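Phosphotriesterase, putative (Deinococcus radiodurans, PDB 4J35) is an engineered variant of a probable metal-dependent lactonase of the phosphotriesterase family, made to hydrolyse organophosphates. Local coordinates at residues Gln4-Gly8 against Leu79-Glu84; Ile25-Tyr31 against Thr68-Gly73; Ser223-Ile229 against Arg258-Asp264. The protein carries 7 engineered substitutions. The contacts are given in a common frame with arbitrary orientation. Residues are numbered along the deposited sequence.

Contact 1 of 3, residues Gln4-Gly8 against Leu79-Glu84; sequences QTVTG and LREVSE
Val6 (chi1 m) overlaps one helical turn, Leu79 to Ser83: its CG1 is 4.2 Å from Leu79 CB, and its CG2 is 3.9 Å from Leu79 O and 4.1 Å from Ser83 CB. Leu79 and Ser83 point toward a type I turn, Thr5 to Gly8, closed by Gly8 N to Thr5 O and Thr5 N to Gly8 O, each 3.1 Å; the phi of 115° at Gly8 calls for glycine. Val6 and Arg80 are the nearest pair, CA to CA 5.4 Å, and Arg80 (t, t, p) lays CD 3.3 Å from Val6 O. Thr5 (chi1 p) also forms an ST turn, OG1 accepting from Thr7 N at 3.0 Å and donating to Gly8 O at 2.8 Å. Thr7 CG2 packs 3.4 Å from Ser83 OG. Two waters make polar links: one joins Val6 O (2.5 Å) to Arg80 NH1 (3.2 Å), the other Thr7 OG1 (2.8 Å) to Ser83 OG (2.9 Å), which also bonds Leu88 O. Ile90 of strand 89-91 touches both Val6 and Leu79. The arrangement is that of an N-terminal beta hairpin, strands 3-5 and 8-10, packed against helix 76-86 outside a TIM barrel.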
loop_
_atom_site.group_PDB
_atom_site.type_symbol
_atom_site.label_atom_id
_atom_site.label_comp_id
_atom_site.label_asym_id
_atom_site.label_seq_id
_atom_site.Cartn_x
_atom_site.Cartn_y
_atom_site.Cartn_z
ATOM N N GLN A 4 -1.132 -7.345 12.941
ATOM C CA GLN A 4 -2.530 -7.723 12.952
ATOM C C GLN A 4 -2.987 -8.062 11.531
ATOM O O GLN A 4 -3.124 -7.172 10.708
ATOM C CB GLN A 4 -3.370 -6.591 13.545
ATOM C CG GLN A 4 -4.744 -7.038 13.991
ATOM C CD GLN A 4 -4.700 -8.087 15.086
ATOM O OE1 GLN A 4 -3.752 -8.149 15.880
ATOM N NE2 GLN A 4 -5.727 -8.918 15.135
ATOM N N THR A 5 -3.218 -9.344 11.251
ATOM C CA THR A 5 -3.696 -9.769 9.932
ATOM C C THR A 5 -5.179 -10.042 10.009
ATOM O O THR A 5 -5.769 -9.993 11.084
ATOM C CB THR A 5 -3.012 -11.064 9.432
ATOM O OG1 THR A 5 -3.659 -12.209 10.009
ATOM C CG2 THR A 5 -1.561 -11.065 9.769
ATOM N N VAL A 6 -5.791 -10.315 8.868
ATOM C CA VAL A 6 -7.233 -10.515 8.815
ATOM C C VAL A 6 -7.625 -11.883 9.407
ATOM O O VAL A 6 -8.808 -12.143 9.625
ATOM C CB VAL A 6 -7.782 -10.364 7.357
ATOM C CG1 VAL A 6 -7.456 -8.967 6.799
ATOM C CG2 VAL A 6 -7.222 -11.446 6.438
ATOM N N THR A 7 -6.641 -12.743 9.675
ATOM C CA THR A 7 -6.893 -13.991 10.396
ATOM C C THR A 7 -6.356 -13.988 11.838
ATOM O O THR A 7 -6.247 -15.045 12.460
ATOM C CB THR A 7 -6.253 -15.203 9.695
ATOM O OG1 THR A 7 -4.854 -14.956 9.486
ATOM C CG2 THR A 7 -6.941 -15.503 8.374
ATOM N N GLY A 8 -6.018 -12.814 12.363
ATOM C CA GLY A 8 -5.527 -12.710 13.731
ATOM C C GLY A 8 -4.084 -12.249 13.792
ATOM O O GLY A 8 -3.450 -12.040 12.762
ATOM N N LEU A 79 -11.111 -10.657 2.126
ATOM C CA LEU A 79 -9.692 -10.914 2.346
ATOM C C LEU A 79 -9.454 -12.089 3.303
ATOM O O LEU A 79 -8.531 -12.874 3.109
ATOM C CB LEU A 79 -9.012 -9.671 2.931
ATOM C CG LEU A 79 -9.058 -8.394 2.092
ATOM C CD1 LEU A 79 -8.280 -7.326 2.835
ATOM C CD2 LEU A 79 -8.482 -8.577 0.695
ATOM N N ARG A 80 -10.273 -12.210 4.347
ATOM C CA ARG A 80 -10.158 -13.358 5.261
ATOM C C ARG A 80 -10.470 -14.680 4.567
ATOM O O ARG A 80 -9.786 -15.679 4.798
ATOM C CB ARG A 80 -11.063 -13.181 6.484
ATOM C CG ARG A 80 -10.971 -14.325 7.492
ATOM C CD ARG A 80 -11.520 -13.916 8.851
ATOM N NE ARG A 80 -12.959 -13.691 8.800
ATOM C CZ ARG A 80 -13.703 -13.315 9.835
ATOM N NH1 ARG A 80 -13.153 -13.110 11.021
ATOM N NH2 ARG A 80 -15.006 -13.137 9.674
ATOM N N GLU A 81 -11.464 -14.689 3.687
ATOM C CA GLU A 81 -11.754 -15.897 2.916
ATOM C C GLU A 81 -10.561 -16.326 2.089
ATOM O O GLU A 81 -10.257 -17.517 2.010
ATOM C CB GLU A 81 -12.908 -15.687 1.944
ATOM C CG GLU A 81 -14.256 -15.548 2.557
ATOM C CD GLU A 81 -15.330 -15.429 1.494
ATOM O OE1 GLU A 81 -15.427 -16.332 0.623
ATOM O OE2 GLU A 81 -16.068 -14.426 1.525
ATOM N N VAL A 82 -9.920 -15.361 1.430
ATOM C CA VAL A 82 -8.777 -15.660 0.570
ATOM C C VAL A 82 -7.619 -16.199 1.415
ATOM O O VAL A 82 -6.968 -17.165 1.035
ATOM C CB VAL A 82 -8.327 -14.401 -0.205
ATOM C CG1 VAL A 82 -7.069 -14.680 -1.004
ATOM C CG2 VAL A 82 -9.452 -13.915 -1.122
ATOM N N SER A 83 -7.366 -15.562 2.563
ATOM C CA SER A 83 -6.306 -15.990 3.478
ATOM C C SER A 83 -6.534 -17.388 4.043
ATOM O O SER A 83 -5.619 -18.212 4.065
ATOM C CB SER A 83 -6.174 -14.999 4.653
ATOM O OG SER A 83 -5.093 -15.377 5.507
ATOM N N GLU A 84 -7.751 -17.644 4.511
ATOM C CA GLU A 84 -8.094 -18.939 5.098
ATOM C C GLU A 84 -8.105 -20.056 4.054
ATOM O O GLU A 84 -7.890 -21.229 4.380
ATOM C CB GLU A 84 -9.459 -18.870 5.798
ATOM C CG GLU A 84 -9.482 -18.020 7.074
ATOM C CD GLU A 84 -10.869 -17.941 7.724
ATOM O OE1 GLU A 84 -11.853 -18.391 7.098
ATOM O OE2 GLU A 84 -10.971 -17.433 8.865
HETATM O O HOH W 1 -10.058 -12.643 11.719
HETATM O O HOH W 2 -4.101 -13.312 7.311
#

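Contact 2 of 3, residues Ile25-Tyr31 against Thr68-Gly73; sequences IFGLPGY and TPNNCG. Engineered in segment 25-31: Leu28 (natural residue Tyr). Engineered in segment 68-73: Asn71 (natural residue Asp).
Residues 25-31, turning a corner at Ile25, meet the loop after strand 61-66 around one backbone hydrogen bond, Gly27 N to Cys72 O, 3.1 Å long and nearly linear at 173°; Gly27 and Cys72 are also the closest CA pair, 5.0 Å apart. Residues 25-27 are extended and lead into a type II turn from the engineered Leu28 to Tyr31, closed by Tyr31 N to Leu28 O at 3.0 Å. A type I turn from Pro69 to Cys72 is closed by Cys72 N to Pro69 O at 3.1 Å. Phe26 (chi1 t, chi2 -89°) starts away, but its ring reaches Cys72: CE2 lies 3.8 Å from Cys72 CB, which makes an off-centre CH-pi contact, 4.3 Å from the ring centroid. With Cys72 in the m rotamer, SG sits obliquely 5.0 Å from that centroid and 4.0 Å from Pro29 CD. Tyr31, chi1 p, brings OH to 3.3 Å from Gly73 CA. Gly73 (phi 92°, psi 9°) calls for glycine: a CB would jam against the preceding carbonyl O and crowd Gly27 N. Ile25 (p, t) extends CD1 to 3.7 Å from Gly73 O. Pro29 CG rests 3.7 Å from O of the engineered Asn71. A water accepts from Gly73 N (2.7 Å) and donates to Asn70 O (3.2 Å). Thr68, chi1 m, directs OG1 to Asp66 and the metal ligand His23, whose ring Phe26 meets edge-to-face. One direct polar link amid aromatic, sulfur and proline contacts implies that close apolar fit accounts for much of this junction beside the metal site.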
loop_
_atom_site.group_PDB
_atom_site.type_symbol
_atom_site.label_atom_id
_atom_site.label_comp_id
_atom_site.label_asym_id
_atom_site.label_seq_id
_atom_site.Cartn_x
_atom_site.Cartn_y
_atom_site.Cartn_z
ATOM N N ILE A 25 -8.806 -6.915 -4.038
ATOM C CA ILE A 25 -9.842 -6.314 -4.877
ATOM C C ILE A 25 -9.783 -4.789 -4.790
ATOM O O ILE A 25 -9.239 -4.223 -3.847
ATOM C CB ILE A 25 -11.254 -6.794 -4.510
ATOM C CG1 ILE A 25 -11.635 -6.301 -3.115
ATOM C CG2 ILE A 25 -11.341 -8.297 -4.609
ATOM C CD1 ILE A 25 -12.994 -6.849 -2.632
ATOM N N PHE A 26 -10.273 -4.123 -5.823
ATOM C CA PHE A 26 -10.223 -2.685 -5.851
ATOM C C PHE A 26 -11.292 -2.107 -6.752
ATOM O O PHE A 26 -11.481 -2.591 -7.884
ATOM C CB PHE A 26 -8.859 -2.240 -6.373
ATOM C CG PHE A 26 -8.609 -0.762 -6.206
ATOM C CD1 PHE A 26 -8.995 0.129 -7.186
ATOM C CD2 PHE A 26 -7.956 -0.275 -5.088
ATOM C CE1 PHE A 26 -8.761 1.492 -7.033
ATOM C CE2 PHE A 26 -7.723 1.084 -4.930
ATOM C CZ PHE A 26 -8.126 1.964 -5.900
ATOM N N GLY A 27 -11.962 -1.063 -6.260
ATOM C CA GLY A 27 -12.910 -0.282 -7.050
ATOM C C GLY A 27 -12.670 1.195 -6.867
ATOM O O GLY A 27 -12.551 1.645 -5.742
ATOM N N LEU A 28 -12.575 1.935 -7.967
ATOM C CA LEU A 28 -12.532 3.383 -7.912
ATOM C C LEU A 28 -13.858 3.915 -7.406
ATOM O O LEU A 28 -14.912 3.409 -7.792
ATOM C CB LEU A 28 -12.240 3.957 -9.285
ATOM C CG LEU A 28 -10.830 3.628 -9.797
ATOM C CD1 LEU A 28 -10.765 3.833 -11.315
ATOM C CD2 LEU A 28 -9.745 4.451 -9.044
ATOM N N PRO A 29 -13.810 4.946 -6.564
ATOM C CA PRO A 29 -15.037 5.482 -5.990
ATOM C C PRO A 29 -16.063 5.733 -7.068
ATOM O O PRO A 29 -15.760 6.427 -8.034
ATOM C CB PRO A 29 -14.565 6.785 -5.358
ATOM C CG PRO A 29 -13.186 6.432 -4.867
ATOM C CD PRO A 29 -12.608 5.576 -5.975
ATOM N N GLY A 30 -17.251 5.163 -6.898
ATOM C CA GLY A 30 -18.304 5.247 -7.905
ATOM C C GLY A 30 -18.689 3.884 -8.436
ATOM O O GLY A 30 -19.784 3.699 -8.956
ATOM N N TYR A 31 -17.777 2.919 -8.307
ATOM C CA TYR A 31 -18.003 1.580 -8.842
ATOM C C TYR A 31 -19.324 1.007 -8.297
ATOM O O TYR A 31 -20.018 0.265 -8.992
ATOM C CB TYR A 31 -16.838 0.621 -8.490
ATOM C CG TYR A 31 -16.868 0.171 -7.053
ATOM C CD1 TYR A 31 -16.226 0.908 -6.054
ATOM C CD2 TYR A 31 -17.575 -0.960 -6.681
ATOM C CE1 TYR A 31 -16.314 0.529 -4.713
ATOM C CE2 TYR A 31 -17.637 -1.369 -5.341
ATOM C CZ TYR A 31 -17.014 -0.620 -4.376
ATOM O OH TYR A 31 -17.111 -1.013 -3.062
ATOM N N THR A 68 -5.934 -1.148 0.342
ATOM C CA THR A 68 -7.183 -0.589 -0.167
ATOM C C THR A 68 -7.910 0.290 0.849
ATOM O O THR A 68 -8.289 -0.168 1.929
ATOM C CB THR A 68 -8.136 -1.692 -0.561
ATOM O OG1 THR A 68 -7.448 -2.602 -1.431
ATOM C CG2 THR A 68 -9.370 -1.129 -1.249
ATOM N N PRO A 69 -8.127 1.552 0.490
ATOM C CA PRO A 69 -8.818 2.453 1.416
ATOM C C PRO A 69 -10.293 2.086 1.628
ATOM O O PRO A 69 -10.876 1.330 0.823
ATOM C CB PRO A 69 -8.714 3.818 0.722
ATOM C CG PRO A 69 -7.619 3.674 -0.267
ATOM C CD PRO A 69 -7.645 2.255 -0.709
ATOM N N ASN A 70 -10.865 2.626 2.718
ATOM C CA ASN A 70 -12.238 2.359 3.102
ATOM C C ASN A 70 -13.221 2.658 1.979
ATOM O O ASN A 70 -14.243 1.986 1.893
ATOM C CB ASN A 70 -12.672 3.159 4.345
ATOM C CG ASN A 70 -11.867 2.806 5.596
ATOM O OD1 ASN A 70 -10.822 2.144 5.530
ATOM N ND2 ASN A 70 -12.350 3.263 6.750
ATOM N N ASN A 71 -12.929 3.646 1.133
ATOM C CA ASN A 71 -13.883 4.068 0.108
ATOM C C ASN A 71 -13.542 3.535 -1.287
ATOM O O ASN A 71 -14.089 4.008 -2.282
ATOM C CB ASN A 71 -14.014 5.613 0.095
ATOM C CG ASN A 71 -12.656 6.336 -0.093
ATOM O OD1 ASN A 71 -11.592 5.802 0.224
ATOM N ND2 ASN A 71 -12.712 7.574 -0.564
ATOM N N CYS A 72 -12.638 2.553 -1.365
ATOM C CA CYS A 72 -12.256 1.987 -2.646
ATOM C C CYS A 72 -12.510 0.503 -2.662
ATOM O O CYS A 72 -11.754 -0.253 -3.275
ATOM C CB CYS A 72 -10.780 2.231 -2.949
ATOM S SG CYS A 72 -10.347 4.009 -3.048
ATOM N N GLY A 73 -13.569 0.072 -1.988
ATOM C CA GLY A 73 -13.975 -1.316 -2.138
ATOM C C GLY A 73 -13.409 -2.294 -1.145
ATOM O O GLY A 73 -13.573 -3.496 -1.309
HETATM O O HOH W 3 -15.743 1.167 -0.824
#

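Contact 3 of 3, residues Ser223-Ile229 against Arg258-Asp264; sequences SIAFDRI and RLLLSHD. With CO (cobalt (II) ion), chain C.
A metal ligand in a left-handed backbone conformation ends this strand pair: Asp264, at phi 59° and psi 35° with chi1 t, binds cobalt through OD1 at 2.2 Å, while its OD2 forms a salt bridge with Arg228 NE at 2.9 Å, weak as a hydrogen bond. His21, His23 and Lys143 complete that metal's site. Strands 223-226 and 259-261 run parallel, their axes 4.6 Å apart at closest and inclined by 29°. The register pairs Ile224 with Leu259, Ala225 with Leu260 and Phe226 with Leu261, CA atoms 5.3, 4.5 and 5.1 Å apart. Backbone hydrogen bonds alternate between the strands: Ile224 N to Arg258 O (2.9 Å), then Leu260 N to Ile224 O, Phe226 N to Leu260 O and Ser262 N to Phe226 O, each 3.0 Å. Beyond the strands Ile229 N still reaches Ser262 O at 3.1 Å. On one face Ile224 (p, t) packs CG1 3.7 Å from Leu259 CD2, and Leu261 CD2 lies 4.3 Å from Phe226 CB; Ile229 CD1 adds a contact with this same Leu261 CD2 at 4.0 Å. The other face carries Ala225 and Leu260, CB to CB 4.4 Å. Asp227, chi1 p, directs OD1 to His204, a ligand of the second metal. Helix 240-251 makes the crossover of this beta-alpha-beta unit; helix 211-218 covers Ile224, helix 291-303 covers Leu261 and Ile229, strand 200-202 pairs with the other edge of 223-226, and strand 17-26 lies beside residues 262-264.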
loop_
_atom_site.group_PDB
_atom_site.type_symbol
_atom_site.label_atom_id
_atom_site.label_comp_id
_atom_site.label_asym_id
_atom_site.label_seq_id
_atom_site.Cartn_x
_atom_site.Cartn_y
_atom_site.Cartn_z
ATOM N N SER A 223 10.828 4.840 5.987
ATOM C CA SER A 223 11.119 4.016 4.829
ATOM C C SER A 223 10.333 4.468 3.584
ATOM O O SER A 223 9.370 5.237 3.665
ATOM C CB SER A 223 10.777 2.588 5.183
ATOM O OG SER A 223 11.581 2.130 6.244
ATOM N N ILE A 224 10.736 3.970 2.402
ATOM C CA ILE A 224 10.085 4.403 1.199
ATOM C C ILE A 224 9.888 3.174 0.360
ATOM O O ILE A 224 10.719 2.276 0.433
ATOM C CB ILE A 224 10.910 5.452 0.442
ATOM C CG1 ILE A 224 12.272 4.952 0.068
ATOM C CG2 ILE A 224 11.092 6.689 1.348
ATOM C CD1 ILE A 224 12.989 5.864 -0.968
ATOM N N ALA A 225 8.789 3.174 -0.374
ATOM C CA ALA A 225 8.463 2.001 -1.221
ATOM C C ALA A 225 8.443 2.393 -2.668
ATOM O O ALA A 225 7.786 3.356 -3.063
ATOM C CB ALA A 225 7.136 1.488 -0.844
ATOM N N PHE A 226 9.112 1.564 -3.467
ATOM C CA PHE A 226 8.995 1.550 -4.902
ATOM C C PHE A 226 7.908 0.503 -5.099
ATOM O O PHE A 226 8.206 -0.699 -5.189
ATOM C CB PHE A 226 10.339 1.098 -5.503
ATOM C CG PHE A 226 11.421 2.164 -5.455
ATOM C CD1 PHE A 226 11.881 2.671 -4.256
ATOM C CD2 PHE A 226 11.970 2.643 -6.632
ATOM C CE1 PHE A 226 12.865 3.625 -4.245
ATOM C CE2 PHE A 226 12.929 3.589 -6.630
ATOM C CZ PHE A 226 13.384 4.103 -5.429
ATOM N N ASP A 227 6.643 0.933 -5.068
ATOM C CA ASP A 227 5.575 -0.029 -4.932
ATOM C C ASP A 227 4.588 -0.085 -6.100
ATOM O O ASP A 227 3.509 -0.648 -5.947
ATOM C CB ASP A 227 4.839 0.169 -3.622
ATOM C CG ASP A 227 4.332 1.595 -3.447
ATOM O OD1 ASP A 227 4.288 2.338 -4.440
ATOM O OD2 ASP A 227 4.021 1.986 -2.305
ATOM N N ARG A 228 4.955 0.484 -7.245
ATOM C CA ARG A 228 4.145 0.303 -8.467
ATOM C C ARG A 228 5.004 -0.340 -9.571
ATOM O O ARG A 228 4.857 -0.038 -10.766
ATOM C CB ARG A 228 3.554 1.635 -8.924
ATOM C CG ARG A 228 3.026 2.469 -7.745
ATOM C CD ARG A 228 2.292 3.697 -8.181
ATOM N NE ARG A 228 0.919 3.395 -8.543
ATOM C CZ ARG A 228 0.054 4.294 -8.994
ATOM N NH1 ARG A 228 0.407 5.576 -9.089
ATOM N NH2 ARG A 228 -1.175 3.912 -9.328
ATOM N N ILE A 229 5.901 -1.222 -9.151
ATOM C CA ILE A 229 6.841 -1.858 -10.066
ATOM C C ILE A 229 6.016 -2.702 -11.038
ATOM O O ILE A 229 5.183 -3.489 -10.621
ATOM C CB ILE A 229 7.878 -2.741 -9.344
ATOM C CG1 ILE A 229 8.738 -1.863 -8.385
ATOM C CG2 ILE A 229 8.801 -3.431 -10.339
ATOM C CD1 ILE A 229 9.707 -2.647 -7.535
ATOM N N ARG A 258 15.909 0.780 4.487
ATOM C CA ARG A 258 14.768 1.687 4.381
ATOM C C ARG A 258 14.006 1.634 3.047
ATOM O O ARG A 258 13.161 2.490 2.792
ATOM C CB ARG A 258 15.226 3.117 4.615
ATOM C CG ARG A 258 15.990 3.264 5.935
ATOM C CD ARG A 258 15.052 3.214 7.123
ATOM N NE ARG A 258 15.739 2.820 8.357
ATOM C CZ ARG A 258 16.319 3.661 9.212
ATOM N NH1 ARG A 258 16.302 4.973 8.999
ATOM N NH2 ARG A 258 16.917 3.186 10.296
ATOM N N LEU A 259 14.304 0.621 2.213
ATOM C CA LEU A 259 13.674 0.502 0.898
ATOM C C LEU A 259 12.786 -0.734 0.837
ATOM O O LEU A 259 13.200 -1.817 1.286
ATOM C CB LEU A 259 14.734 0.356 -0.204
ATOM C CG LEU A 259 15.789 1.469 -0.299
ATOM C CD1 LEU A 259 16.919 1.022 -1.199
ATOM C CD2 LEU A 259 15.172 2.790 -0.803
ATOM N N LEU A 260 11.580 -0.569 0.289
ATOM C CA LEU A 260 10.674 -1.695 0.109
ATOM C C LEU A 260 10.155 -1.743 -1.323
ATOM O O LEU A 260 10.249 -0.776 -2.059
ATOM C CB LEU A 260 9.512 -1.622 1.099
ATOM C CG LEU A 260 9.950 -1.875 2.541
ATOM C CD1 LEU A 260 10.241 -0.534 3.271
ATOM C CD2 LEU A 260 8.901 -2.685 3.270
ATOM N N LEU A 261 9.599 -2.891 -1.695
ATOM C CA LEU A 261 9.282 -3.187 -3.108
ATOM C C LEU A 261 7.888 -3.797 -3.247
ATOM O O LEU A 261 7.552 -4.721 -2.534
ATOM C CB LEU A 261 10.290 -4.187 -3.677
ATOM C CG LEU A 261 11.780 -3.850 -3.582
ATOM C CD1 LEU A 261 12.604 -5.089 -4.021
ATOM C CD2 LEU A 261 12.155 -2.649 -4.426
ATOM N N SER A 262 7.066 -3.255 -4.146
ATOM C CA SER A 262 5.736 -3.842 -4.402
ATOM C C SER A 262 5.225 -3.454 -5.774
ATOM O O SER A 262 5.928 -2.758 -6.508
ATOM C CB SER A 262 4.736 -3.437 -3.348
ATOM O OG SER A 262 4.111 -4.578 -2.830
ATOM N N HIS A 263 4.023 -3.944 -6.118
ATOM C CA HIS A 263 3.439 -3.686 -7.426
ATOM C C HIS A 263 2.240 -2.736 -7.475
ATOM O O HIS A 263 1.919 -2.214 -8.563
ATOM C CB HIS A 263 2.969 -5.015 -8.080
ATOM C CG HIS A 263 3.950 -6.133 -7.957
ATOM N ND1 HIS A 263 4.000 -6.970 -6.863
ATOM C CD2 HIS A 263 4.885 -6.585 -8.823
ATOM C CE1 HIS A 263 4.919 -7.902 -7.071
ATOM N NE2 HIS A 263 5.470 -7.684 -8.250
ATOM N N ASP A 264 1.508 -2.595 -6.368
ATOM C CA ASP A 264 0.244 -1.856 -6.377
ATOM C C ASP A 264 -0.728 -2.506 -7.384
ATOM O O ASP A 264 -1.536 -1.839 -8.019
ATOM C CB ASP A 264 0.488 -0.412 -6.758
ATOM C CG ASP A 264 -0.676 0.511 -6.380
ATOM O OD1 ASP A 264 -1.562 0.135 -5.590
ATOM O OD2 ASP A 264 -0.697 1.612 -6.931
HETATM CO CO CO C . -2.565 1.271 -3.980
#

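In the fold
The three contacts lie at different depths of one TIM barrel. Contact 3, its centre about 9 Å from that of the chain, supplies the cobalt ligand Asp264. Contact 2 lies beside the site: the Phe26 side chain is about 5 Å from a cobalt and about 6 Å from that of Asp264, and nearest atoms of contacts 2 and 3 are about 6 Å apart. Contact 1 lies farther out, about 17 Å between its centre and the chain's, with the Leu79 side chain about 12 Å from a cobalt. Along the chain, contact 2 is nested within the loop that contact 1 closes, their nearest atoms about 5 Å apart, whereas contact 3 follows both.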